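Local coordinates for DUF1611 domain-containing protein (PDB 2OBN) that is of unknown function but joins a Rossmann-like domain to a P-loop NTPase-like domain, and may therefore bind nucleotides, at residues Arg154-Gly159 with Pro247-Ser252; Gln217-Tyr222 with Leu229-Gln234; Ala68-Lys73 with Leu100-Ser105; Leu129-Arg134 with Thr192-Glu197. The protein carries 2 engineered substitutions. All coordinates share one frame; numbering follows the deposited sequence.

Interaction 1: residues Arg154-Gly159 with Pro247-Ser252; sequences RVLTVG and PLIRGS
Arg154 NE donates to Ser252 O over 3.1 Å, a weak bond whose N-H...O angle is only 132°. The oxygen lies at the edge of the guanidinium, in its plane, but the N-H points well off it. The arginine chain gets there by folding at chi3 (-59°), which turns its head back toward the end of helix 245-252. Its stronger partner is the next carbonyl, since NH2 bonds to Gln253 O, while NH1 makes a weak bond to Leu150 O. One sound bond and two weak ones thus limit how the guanidinium can turn.

Two residues further along the strand, Leu156 reaches the helix with both of its methyl groups. CD2 presses on Ile249 CG1 at 3.5 Å, closer than carbon atoms usually pack. The same methyl is 3.9 Å from Leu248 CB, and the other branch, CD1, lies at 4.0 Å from that atom. Leu156 meets both helix side chains at roughly a right angle, so its forked end fits against Leu248 CB and the CG1 branch of Ile249. Strand and helix run almost exactly antiparallel (173°) with their axes 9.7 Å apart, as in the alpha/beta layering of P-loop domains. On another side of this helix, Arg250 bonds to Leu237 O of the second subunit.

All the touching residues are buried. The chemistry is thus divided, with a tight aliphatic contact beside a cationic group set against carbonyls at the C-terminal end of a helix, where the helix dipole would probably favour a positive charge.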
loop_
_atom_site.group_PDB
_atom_site.type_symbol
_atom_site.label_atom_id
_atom_site.label_comp_id
_atom_site.label_asym_id
_atom_site.label_seq_id
_atom_site.Cartn_x
_atom_site.Cartn_y
_atom_site.Cartn_z
ATOM N N ARG B 154 11.842 10.644 -15.096
ATOM C CA ARG B 154 11.581 9.801 -13.945
ATOM C C ARG B 154 11.285 8.397 -14.468
ATOM O O ARG B 154 10.216 8.131 -15.019
ATOM C CB ARG B 154 10.447 10.371 -13.112
ATOM C CG ARG B 154 10.750 11.792 -12.621
ATOM C CD ARG B 154 9.610 12.444 -11.931
ATOM N NE ARG B 154 8.420 12.553 -12.767
ATOM C CZ ARG B 154 8.210 13.476 -13.701
ATOM N NH1 ARG B 154 9.108 14.416 -13.953
ATOM N NH2 ARG B 154 7.067 13.457 -14.393
ATOM N N VAL B 155 12.279 7.526 -14.303
ATOM C CA VAL B 155 12.256 6.170 -14.804
ATOM C C VAL B 155 12.094 5.182 -13.662
ATOM O O VAL B 155 12.932 5.122 -12.755
ATOM C CB VAL B 155 13.580 5.835 -15.548
ATOM C CG1 VAL B 155 13.474 4.487 -16.269
ATOM C CG2 VAL B 155 13.945 6.958 -16.539
ATOM N N LEU B 156 10.997 4.432 -13.720
ATOM C CA LEU B 156 10.687 3.407 -12.754
ATOM C C LEU B 156 10.856 2.021 -13.377
ATOM O O LEU B 156 10.338 1.749 -14.466
ATOM C CB LEU B 156 9.229 3.543 -12.296
ATOM C CG LEU B 156 8.703 2.455 -11.347
ATOM C CD1 LEU B 156 9.502 2.477 -10.037
ATOM C CD2 LEU B 156 7.207 2.647 -11.081
ATOM N N THR B 157 11.582 1.151 -12.680
ATOM C CA THR B 157 11.674 -0.232 -13.081
ATOM C C THR B 157 10.464 -0.916 -12.484
ATOM O O THR B 157 10.093 -0.651 -11.339
ATOM C CB THR B 157 12.985 -0.921 -12.626
ATOM O OG1 THR B 157 13.345 -0.474 -11.317
ATOM C CG2 THR B 157 14.109 -0.585 -13.587
ATOM N N VAL B 158 9.811 -1.734 -13.303
ATOM C CA VAL B 158 8.637 -2.510 -12.903
ATOM C C VAL B 158 8.969 -3.954 -13.251
ATOM O O VAL B 158 9.895 -4.182 -14.030
ATOM C CB VAL B 158 7.328 -1.976 -13.577
ATOM C CG1 VAL B 158 7.051 -0.549 -13.097
ATOM C CG2 VAL B 158 7.405 -1.987 -15.094
ATOM N N GLY B 159 8.271 -4.934 -12.677
ATOM C CA GLY B 159 8.610 -6.326 -12.972
ATOM C C GLY B 159 7.493 -7.338 -13.105
ATOM O O GLY B 159 6.360 -7.123 -12.658
ATOM N N PRO B 247 1.860 2.694 -5.487
ATOM C CA PRO B 247 2.419 3.960 -4.977
ATOM C C PRO B 247 3.709 4.411 -5.665
ATOM O O PRO B 247 3.948 5.607 -5.762
ATOM C CB PRO B 247 2.662 3.675 -3.484
ATOM C CG PRO B 247 2.601 2.173 -3.342
ATOM C CD PRO B 247 1.684 1.703 -4.407
ATOM N N LEU B 248 4.546 3.486 -6.124
ATOM C CA LEU B 248 5.758 3.888 -6.868
ATOM C C LEU B 248 5.380 4.678 -8.118
ATOM O O LEU B 248 5.913 5.757 -8.362
ATOM C CB LEU B 248 6.614 2.678 -7.229
ATOM C CG LEU B 248 7.367 2.095 -6.032
ATOM C CD1 LEU B 248 7.990 0.748 -6.371
ATOM C CD2 LEU B 248 8.422 3.049 -5.533
ATOM N N ILE B 249 4.428 4.144 -8.875
ATOM C CA ILE B 249 3.921 4.793 -10.085
ATOM C C ILE B 249 3.198 6.123 -9.777
ATOM O O ILE B 249 3.426 7.130 -10.429
ATOM C CB ILE B 249 2.967 3.845 -10.847
ATOM C CG1 ILE B 249 3.760 2.695 -11.454
ATOM C CG2 ILE B 249 2.218 4.592 -11.948
ATOM C CD1 ILE B 249 2.914 1.613 -12.154
ATOM N N ARG B 250 2.312 6.108 -8.792
ATOM C CA ARG B 250 1.536 7.293 -8.452
ATOM C C ARG B 250 2.413 8.365 -7.825
ATOM O O ARG B 250 2.328 9.551 -8.185
ATOM C CB ARG B 250 0.390 6.910 -7.512
ATOM C CG ARG B 250 -0.658 6.004 -8.145
ATOM C CD ARG B 250 -1.646 6.794 -9.018
ATOM N NE ARG B 250 -2.619 5.911 -9.659
ATOM C CZ ARG B 250 -2.404 5.244 -10.788
ATOM N NH1 ARG B 250 -1.266 5.385 -11.469
ATOM N NH2 ARG B 250 -3.356 4.448 -11.256
ATOM N N GLY B 251 3.255 7.969 -6.880
ATOM C CA GLY B 251 4.133 8.937 -6.223
ATOM C C GLY B 251 5.182 9.564 -7.131
ATOM O O GLY B 251 5.422 10.755 -7.050
ATOM N N SER B 252 5.775 8.766 -8.023
ATOM C CA SER B 252 6.855 9.242 -8.883
ATOM C C SER B 252 6.396 9.846 -10.188
ATOM O O SER B 252 7.184 10.533 -10.818
ATOM C CB SER B 252 7.843 8.115 -9.183
ATOM O OG SER B 252 7.258 7.084 -9.963
#

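Interaction 2: residues Gln217-Tyr222 with Leu229-Gln234; sequences QMVMRY and LHIEGQ
Val219 touches the strand with both methyl groups, each on a different residue. CG1 lies 4.1 Å from Leu229 CD2, and CG2 lies 4.2 Å from Ile231 CG1. A chi1 of 167° spreads the two branches this way, placing CG1 opposite the backbone N and CG2 opposite the carbonyl carbon. Leu229 also uses CD2 against the helix backbone, 3.8 Å from Val219 O, so one methyl touches the valine on its side chain and its main chain. Ile231 comes across the valine at about a right angle. These three residues are buried and form the close part of the contact.

Toward Tyr222 the fit slackens. Leu229 CD1 approaches Tyr222 O at 4.4 Å, and although the tyrosine side chain sets out toward the strand, its ring leads away to a partly exposed position. There Arg221 CG lies 3.8 Å above one ring face, displaced toward the rim, and Lys185 makes a cation-pi contact with the ring.

Helix 208-222 runs antiparallel to the strand at 163°, the axes 10.4 Å apart, and a short connection joins the two. Strand 228-231 lies in the sheet between strands 184-187 and 153-159. Leu187 of the former touches Leu229, Tyr222 and Met218, while Ser252 of helix 245-252 reaches Val219 and Ile231 from the neighbouring helix.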
loop_
_atom_site.group_PDB
_atom_site.type_symbol
_atom_site.label_atom_id
_atom_site.label_comp_id
_atom_site.label_asym_id
_atom_site.label_seq_id
_atom_site.Cartn_x
_atom_site.Cartn_y
_atom_site.Cartn_z
ATOM N N GLN B 217 7.475 12.451 -1.860
ATOM C CA GLN B 217 8.371 13.252 -1.037
ATOM C C GLN B 217 9.844 13.092 -1.433
ATOM O O GLN B 217 10.562 14.073 -1.538
ATOM C CB GLN B 217 8.187 12.871 0.433
ATOM C CG GLN B 217 8.771 13.837 1.408
ATOM C CD GLN B 217 8.874 13.226 2.793
ATOM O OE1 GLN B 217 9.561 12.204 2.982
ATOM N NE2 GLN B 217 8.207 13.854 3.774
HETATM N N MSE B 218 10.282 11.867 -1.656
HETATM C CA MSE B 218 11.669 11.612 -2.045
HETATM C C MSE B 218 11.957 12.170 -3.435
HETATM O O MSE B 218 12.993 12.793 -3.670
HETATM C CB MSE B 218 11.953 10.103 -2.013
HETATM C CG MSE B 218 13.384 9.715 -2.359
HETATM SE SE MSE B 218 13.684 7.792 -2.172
HETATM C CE MSE B 218 12.225 7.280 -3.267
ATOM N N VAL B 219 11.029 11.923 -4.352
ATOM C CA VAL B 219 11.144 12.381 -5.741
ATOM C C VAL B 219 11.148 13.913 -5.834
ATOM O O VAL B 219 11.875 14.482 -6.649
ATOM C CB VAL B 219 10.017 11.767 -6.604
ATOM C CG1 VAL B 219 9.901 12.450 -7.946
ATOM C CG2 VAL B 219 10.246 10.226 -6.763
HETATM N N MSE B 220 10.352 14.585 -5.013
HETATM C CA MSE B 220 10.360 16.061 -5.015
HETATM C C MSE B 220 11.637 16.632 -4.385
HETATM O O MSE B 220 12.032 17.747 -4.691
HETATM C CB MSE B 220 9.144 16.618 -4.276
HETATM C CG MSE B 220 7.813 16.300 -4.913
HETATM SE SE MSE B 220 7.624 17.081 -6.652
HETATM C CE MSE B 220 7.469 18.928 -6.170
ATOM N N ARG B 221 12.274 15.861 -3.512
ATOM C CA ARG B 221 13.482 16.286 -2.815
ATOM C C ARG B 221 14.699 16.434 -3.740
ATOM O O ARG B 221 15.523 17.315 -3.526
ATOM C CB ARG B 221 13.765 15.321 -1.639
ATOM C CG ARG B 221 15.041 15.580 -0.838
ATOM C CD ARG B 221 14.883 15.238 0.658
ATOM N NE ARG B 221 14.120 14.020 0.910
ATOM N N TYR B 222 14.788 15.608 -4.779
ATOM C CA TYR B 222 15.936 15.636 -5.701
ATOM C C TYR B 222 15.616 16.039 -7.138
ATOM O O TYR B 222 16.508 16.457 -7.855
ATOM C CB TYR B 222 16.617 14.253 -5.721
ATOM C CG TYR B 222 17.025 13.792 -4.340
ATOM C CD1 TYR B 222 18.164 14.315 -3.713
ATOM C CD2 TYR B 222 16.259 12.847 -3.649
ATOM C CE1 TYR B 222 18.529 13.907 -2.422
ATOM C CE2 TYR B 222 16.617 12.424 -2.375
ATOM C CZ TYR B 222 17.745 12.958 -1.761
ATOM O OH TYR B 222 18.080 12.530 -0.498
ATOM N N LEU B 229 15.976 10.795 -12.793
ATOM C CA LEU B 229 15.808 10.047 -11.554
ATOM C C LEU B 229 15.504 8.603 -11.914
ATOM O O LEU B 229 14.652 8.345 -12.766
ATOM C CB LEU B 229 14.684 10.624 -10.684
ATOM C CG LEU B 229 15.053 11.759 -9.712
ATOM C CD1 LEU B 229 15.755 12.887 -10.368
ATOM C CD2 LEU B 229 13.831 12.253 -9.002
ATOM N N HIS B 230 16.221 7.676 -11.276
ATOM C CA HIS B 230 16.008 6.236 -11.439
ATOM C C HIS B 230 15.384 5.687 -10.155
ATOM O O HIS B 230 16.084 5.447 -9.172
ATOM C CB HIS B 230 17.333 5.515 -11.708
ATOM C CG HIS B 230 18.106 6.096 -12.847
ATOM N ND1 HIS B 230 18.005 5.621 -14.136
ATOM C CD2 HIS B 230 18.967 7.141 -12.896
ATOM C CE1 HIS B 230 18.782 6.343 -14.927
ATOM N NE2 HIS B 230 19.379 7.270 -14.198
ATOM N N ILE B 231 14.068 5.507 -10.161
ATOM C CA ILE B 231 13.371 4.997 -8.993
ATOM C C ILE B 231 13.409 3.451 -8.947
ATOM O O ILE B 231 12.935 2.771 -9.870
ATOM C CB ILE B 231 11.911 5.512 -8.918
ATOM C CG1 ILE B 231 11.841 7.056 -8.932
ATOM C CG2 ILE B 231 11.223 4.991 -7.636
ATOM C CD1 ILE B 231 11.728 7.713 -10.285
ATOM N N GLU B 232 13.996 2.914 -7.874
ATOM C CA GLU B 232 14.065 1.475 -7.656
ATOM C C GLU B 232 12.653 0.887 -7.615
ATOM O O GLU B 232 11.800 1.370 -6.882
ATOM C CB GLU B 232 14.778 1.159 -6.329
ATOM C CG GLU B 232 14.783 -0.331 -5.966
ATOM C CD GLU B 232 15.422 -0.646 -4.629
ATOM O OE1 GLU B 232 15.689 0.290 -3.855
ATOM O OE2 GLU B 232 15.622 -1.853 -4.342
ATOM N N GLY B 233 12.409 -0.140 -8.417
ATOM C CA GLY B 233 11.129 -0.807 -8.404
ATOM C C GLY B 233 10.979 -1.769 -7.231
ATOM O O GLY B 233 11.976 -2.201 -6.611
ATOM N N GLN B 234 9.722 -2.083 -6.924
ATOM C CA GLN B 234 9.363 -3.036 -5.875
ATOM C C GLN B 234 8.063 -3.732 -6.271
ATOM O O GLN B 234 7.180 -3.136 -6.899
ATOM C CB GLN B 234 9.158 -2.363 -4.518
ATOM C CG GLN B 234 10.297 -1.516 -3.986
ATOM C CD GLN B 234 11.511 -2.313 -3.544
ATOM O OE1 GLN B 234 11.456 -3.541 -3.397
ATOM N NE2 GLN B 234 12.615 -1.603 -3.292
#

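Interaction 3: residues Ala68-Lys73 with Leu100-Ser105; sequences AALEYK and LQAGMS
A chi1 of -61° sets Leu70 CG opposite its own carbonyl carbon and carries the branched end of the side chain toward Ala102 and Met104. The latter, a selenomethionine, runs straight out through chi2 (180°) and brings its selenium toward the same leucine. One methyl makes the closest contacts: Leu70 CD2 lies 3.8 Å from Ala102 CB and 4.2 Å from Met104 SE. It thus meets a short side chain and a long one that both start out in its direction.

Between these two partners the chain turns at Gly103, which has a phi of 82° and closes helix 92-101 with a Schellman motif. The turn includes the bond from Gly103 N to Leu100 O, 3.1 Å long. It allows Met104 to leave the helix end and lead into strand 105-108, while its side chain also packs on Pro74. Opposite, Leu70 lies in a turn closed by the bond from Lys73 N to Leu70 O, 2.8 Å.

The contact buries only 91 Å², and Leu70 and Ala102 stay near the surface while Met104 is buried. Dispersion between apolar groups is its sole cross-segment chemistry, implying a light, nondirectional touch between two helix-to-strand connections of the Rossmann-like domain.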
loop_
_atom_site.group_PDB
_atom_site.type_symbol
_atom_site.label_atom_id
_atom_site.label_comp_id
_atom_site.label_asym_id
_atom_site.label_seq_id
_atom_site.Cartn_x
_atom_site.Cartn_y
_atom_site.Cartn_z
ATOM N N ALA B 68 33.880 -15.282 15.589
ATOM C CA ALA B 68 34.988 -15.509 14.645
ATOM C C ALA B 68 35.224 -14.258 13.766
ATOM O O ALA B 68 36.341 -14.018 13.293
ATOM C CB ALA B 68 34.724 -16.758 13.783
ATOM N N ALA B 69 34.168 -13.471 13.564
ATOM C CA ALA B 69 34.263 -12.204 12.840
ATOM C C ALA B 69 35.042 -11.119 13.603
ATOM O O ALA B 69 35.632 -10.247 12.987
ATOM C CB ALA B 69 32.877 -11.682 12.520
ATOM N N LEU B 70 35.042 -11.181 14.937
ATOM C CA LEU B 70 35.694 -10.159 15.769
ATOM C C LEU B 70 37.157 -9.949 15.421
ATOM O O LEU B 70 37.673 -8.841 15.536
ATOM C CB LEU B 70 35.566 -10.488 17.264
ATOM C CG LEU B 70 34.149 -10.577 17.837
ATOM C CD1 LEU B 70 34.223 -10.783 19.345
ATOM C CD2 LEU B 70 33.312 -9.346 17.494
ATOM N N GLU B 71 37.801 -11.022 14.975
ATOM C CA GLU B 71 39.202 -11.017 14.558
ATOM C C GLU B 71 39.477 -9.936 13.499
ATOM O O GLU B 71 40.582 -9.393 13.435
ATOM C CB GLU B 71 39.532 -12.405 13.992
ATOM C CG GLU B 71 41.004 -12.689 13.762
ATOM C CD GLU B 71 41.260 -14.119 13.290
ATOM O OE1 GLU B 71 40.313 -14.775 12.796
ATOM O OE2 GLU B 71 42.412 -14.585 13.410
ATOM N N TYR B 72 38.461 -9.634 12.683
ATOM C CA TYR B 72 38.554 -8.637 11.613
ATOM C C TYR B 72 38.135 -7.238 12.042
ATOM O O TYR B 72 38.105 -6.321 11.219
ATOM C CB TYR B 72 37.735 -9.113 10.410
ATOM C CG TYR B 72 38.277 -10.414 9.874
ATOM C CD1 TYR B 72 39.371 -10.424 9.017
ATOM C CD2 TYR B 72 37.737 -11.629 10.264
ATOM C CE1 TYR B 72 39.896 -11.614 8.543
ATOM C CE2 TYR B 72 38.254 -12.828 9.789
ATOM C CZ TYR B 72 39.329 -12.814 8.930
ATOM O OH TYR B 72 39.853 -13.998 8.461
ATOM N N LYS B 73 37.824 -7.092 13.333
ATOM C CA LYS B 73 37.448 -5.818 13.949
ATOM C C LYS B 73 36.287 -5.079 13.279
ATOM O O LYS B 73 36.428 -3.901 12.960
ATOM C CB LYS B 73 38.681 -4.900 14.030
ATOM N N LEU B 100 26.582 -6.820 20.122
ATOM C CA LEU B 100 26.339 -5.702 21.028
ATOM C C LEU B 100 27.324 -5.654 22.186
ATOM O O LEU B 100 27.852 -4.581 22.501
ATOM C CB LEU B 100 24.888 -5.694 21.531
ATOM C CG LEU B 100 23.827 -5.406 20.464
ATOM C CD1 LEU B 100 22.451 -5.401 21.078
ATOM C CD2 LEU B 100 24.070 -4.078 19.754
ATOM N N GLN B 101 27.586 -6.806 22.804
ATOM C CA GLN B 101 28.569 -6.880 23.888
ATOM C C GLN B 101 29.994 -6.586 23.424
ATOM O O GLN B 101 30.824 -6.210 24.238
ATOM C CB GLN B 101 28.535 -8.231 24.603
ATOM C CG GLN B 101 27.302 -8.428 25.468
ATOM C CD GLN B 101 27.458 -9.556 26.466
ATOM O OE1 GLN B 101 26.835 -9.543 27.533
ATOM N NE2 GLN B 101 28.313 -10.528 26.142
ATOM N N ALA B 102 30.277 -6.764 22.132
ATOM C CA ALA B 102 31.586 -6.436 21.558
ATOM C C ALA B 102 31.746 -4.939 21.192
ATOM O O ALA B 102 32.763 -4.558 20.626
ATOM C CB ALA B 102 31.839 -7.300 20.328
ATOM N N GLY B 103 30.762 -4.097 21.506
ATOM C CA GLY B 103 30.828 -2.665 21.189
ATOM C C GLY B 103 30.447 -2.310 19.759
ATOM O O GLY B 103 30.833 -1.253 19.265
HETATM N N MSE B 104 29.681 -3.175 19.098
HETATM C CA MSE B 104 29.285 -2.939 17.719
HETATM C C MSE B 104 27.883 -2.347 17.633
HETATM O O MSE B 104 27.085 -2.460 18.573
HETATM C CB MSE B 104 29.292 -4.243 16.930
HETATM C CG MSE B 104 30.616 -4.965 16.893
HETATM SE SE MSE B 104 30.541 -6.637 15.862
HETATM C CE MSE B 104 29.904 -6.033 14.257
ATOM N N SER B 105 27.608 -1.704 16.498
ATOM C CA SER B 105 26.288 -1.178 16.188
ATOM C C SER B 105 25.563 -2.245 15.380
ATOM O O SER B 105 26.179 -3.221 14.940
ATOM C CB SER B 105 26.367 0.146 15.432
ATOM O OG SER B 105 26.690 1.205 16.330
#

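Interaction 4: residues Leu129-Arg134 with Thr192-Glu197; sequences LIWDVR and TGVMLE
Trp131 is the first residue of 129-134 to meet the helix. Its indole is carried outward with CG opposite the backbone N (chi1 179°), and CZ2 and CH2 of its six-membered ring meet Val194, which comes up obliquely. CZ2 lies 3.9 Å from Val194 CG1, and CH2 is 4.0 Å from Val194 O, so the ring touches both the methyl and the helix backbone. Next, Asp132 is held by its own domain: OD1 accepts from Leu114 N and Asn108 ND2, and OD2 from Ala115 N.

Val133 then makes the central contact. Its CG1 lies 3.9 Å from Val194 CG1, the two valines sliding past each other in opposite directions. Its CG2 has two neighbours, for it meets CG of Met195, a selenomethionine, at 3.9 Å, and sits 3.7 Å above the centre of the Trp131 ring. That methyl covers one face of the indole. At the end, Arg134 forms a salt bridge with Asp204 and packs on Asp209 of the second subunit.

Met195 further touches Val107 of strand 105-108 and Thr25 and Leu29 of helix 24-32. Between the two segments the domain interface is apolar, with the Arg134-Asp204 salt bridge beside it. Here helix 191-197 of the P-loop domain lies against the outermost strand of a parallel sheet with the 3-2-1-4-5-6 order of the Rossmann fold.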
loop_
_atom_site.group_PDB
_atom_site.type_symbol
_atom_site.label_atom_id
_atom_site.label_comp_id
_atom_site.label_asym_id
_atom_site.label_seq_id
_atom_site.Cartn_x
_atom_site.Cartn_y
_atom_site.Cartn_z
ATOM N N LEU B 129 24.623 2.357 18.013
ATOM C CA LEU B 129 23.243 2.545 17.625
ATOM C C LEU B 129 22.643 1.264 17.005
ATOM O O LEU B 129 23.374 0.391 16.523
ATOM C CB LEU B 129 23.229 3.711 16.622
ATOM C CG LEU B 129 21.961 4.169 15.912
ATOM N N ILE B 130 21.318 1.143 17.091
ATOM C CA ILE B 130 20.566 0.077 16.412
ATOM C C ILE B 130 19.645 0.778 15.401
ATOM O O ILE B 130 18.755 1.555 15.793
ATOM C CB ILE B 130 19.733 -0.807 17.373
ATOM C CG1 ILE B 130 20.658 -1.526 18.368
ATOM C CG2 ILE B 130 18.906 -1.843 16.566
ATOM C CD1 ILE B 130 19.919 -2.350 19.428
ATOM N N TRP B 131 19.882 0.524 14.111
ATOM C CA TRP B 131 19.095 1.127 13.024
ATOM C C TRP B 131 18.054 0.161 12.395
ATOM O O TRP B 131 18.406 -0.829 11.730
ATOM C CB TRP B 131 20.036 1.699 11.953
ATOM C CG TRP B 131 19.357 2.344 10.757
ATOM C CD1 TRP B 131 18.177 3.019 10.758
ATOM C CD2 TRP B 131 19.886 2.466 9.418
ATOM N NE1 TRP B 131 17.897 3.490 9.497
ATOM C CE2 TRP B 131 18.933 3.173 8.657
ATOM C CE3 TRP B 131 21.057 2.020 8.783
ATOM C CZ2 TRP B 131 19.114 3.457 7.293
ATOM C CZ3 TRP B 131 21.235 2.298 7.417
ATOM C CH2 TRP B 131 20.267 3.003 6.693
ATOM N N ASP B 132 16.778 0.490 12.615
ATOM C CA ASP B 132 15.650 -0.235 12.051
ATOM C C ASP B 132 15.321 0.487 10.757
ATOM O O ASP B 132 14.575 1.480 10.734
ATOM C CB ASP B 132 14.458 -0.249 13.017
ATOM C CG ASP B 132 14.750 -1.030 14.289
ATOM O OD1 ASP B 132 15.425 -2.081 14.206
ATOM O OD2 ASP B 132 14.276 -0.623 15.370
ATOM N N VAL B 133 15.927 -0.018 9.689
ATOM C CA VAL B 133 15.821 0.559 8.356
ATOM C C VAL B 133 14.382 0.715 7.890
ATOM O O VAL B 133 14.048 1.731 7.295
ATOM C CB VAL B 133 16.603 -0.313 7.329
ATOM C CG1 VAL B 133 16.438 0.225 5.887
ATOM C CG2 VAL B 133 18.075 -0.410 7.730
ATOM N N ARG B 134 13.528 -0.268 8.189
ATOM C CA ARG B 134 12.135 -0.199 7.757
ATOM C C ARG B 134 11.230 0.811 8.479
ATOM O O ARG B 134 10.066 0.927 8.130
ATOM C CB ARG B 134 11.499 -1.599 7.720
ATOM C CG ARG B 134 11.665 -2.288 6.377
ATOM C CD ARG B 134 11.247 -3.737 6.448
ATOM N NE ARG B 134 11.009 -4.347 5.137
ATOM C CZ ARG B 134 11.213 -5.637 4.843
ATOM N NH1 ARG B 134 11.772 -6.475 5.704
ATOM N NH2 ARG B 134 10.924 -6.092 3.637
ATOM N N THR B 192 17.227 -2.923 1.381
ATOM C CA THR B 192 18.532 -3.147 0.751
ATOM C C THR B 192 19.026 -1.879 0.083
ATOM O O THR B 192 20.167 -1.462 0.290
ATOM C CB THR B 192 18.470 -4.246 -0.316
ATOM O OG1 THR B 192 18.013 -5.461 0.279
ATOM C CG2 THR B 192 19.829 -4.477 -0.946
ATOM N N GLY B 193 18.162 -1.275 -0.728
ATOM C CA GLY B 193 18.507 -0.054 -1.433
ATOM C C GLY B 193 18.868 1.051 -0.472
ATOM O O GLY B 193 19.803 1.800 -0.718
ATOM N N VAL B 194 18.103 1.168 0.615
ATOM C CA VAL B 194 18.356 2.198 1.634
ATOM C C VAL B 194 19.672 1.922 2.359
ATOM O O VAL B 194 20.403 2.853 2.669
ATOM C CB VAL B 194 17.188 2.310 2.633
ATOM C CG1 VAL B 194 17.522 3.264 3.775
ATOM C CG2 VAL B 194 15.925 2.777 1.914
HETATM N N MSE B 195 19.962 0.650 2.626
HETATM C CA MSE B 195 21.246 0.258 3.235
HETATM C C MSE B 195 22.434 0.583 2.336
HETATM O O MSE B 195 23.498 0.984 2.823
HETATM C CB MSE B 195 21.252 -1.223 3.604
HETATM C CG MSE B 195 20.564 -1.489 4.911
HETATM SE SE MSE B 195 20.492 -3.348 5.382
HETATM C CE MSE B 195 18.830 -3.819 4.629
ATOM N N LEU B 196 22.250 0.421 1.028
ATOM C CA LEU B 196 23.293 0.777 0.073
ATOM C C LEU B 196 23.528 2.276 -0.028
ATOM O O LEU B 196 24.662 2.743 0.022
ATOM C CB LEU B 196 22.959 0.261 -1.326
ATOM C CG LEU B 196 23.216 -1.212 -1.588
ATOM C CD1 LEU B 196 22.827 -1.518 -3.018
ATOM C CD2 LEU B 196 24.685 -1.555 -1.337
ATOM N N GLU B 197 22.447 3.022 -0.215
ATOM C CA GLU B 197 22.546 4.461 -0.399
ATOM C C GLU B 197 22.683 5.218 0.900
ATOM O O GLU B 197 23.202 6.330 0.907
ATOM C CB GLU B 197 21.331 4.980 -1.168
ATOM C CG GLU B 197 21.282 4.483 -2.602
ATOM C CD GLU B 197 22.459 4.990 -3.434
ATOM O OE1 GLU B 197 22.783 6.194 -3.342
ATOM O OE2 GLU B 197 23.050 4.185 -4.178
#

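How the interactions relate
Interactions 1 and 2 are one continuous core in the P-loop domain, their centres 8 Å apart. Strands 153-159 and 228-231 are sheet neighbours, and Leu156 CD1 packs 3.4 Å from Ile231 O. Interaction 4 lies at the domain junction. Its centre is 17 Å from that of interaction 2, yet Gly193 CA comes within 3.7 Å of Glu232 OE1. Toward the Rossmann-like domain it meets interaction 3 through a hydrogen bond of 2.9 Å between Ser105 OG and Leu129 N. Interaction 3 is the remote member, about 39 Å from interaction 1 between centres. By family resemblance, a nucleotide site would probably lie just after the C-terminal end of strand 153-159.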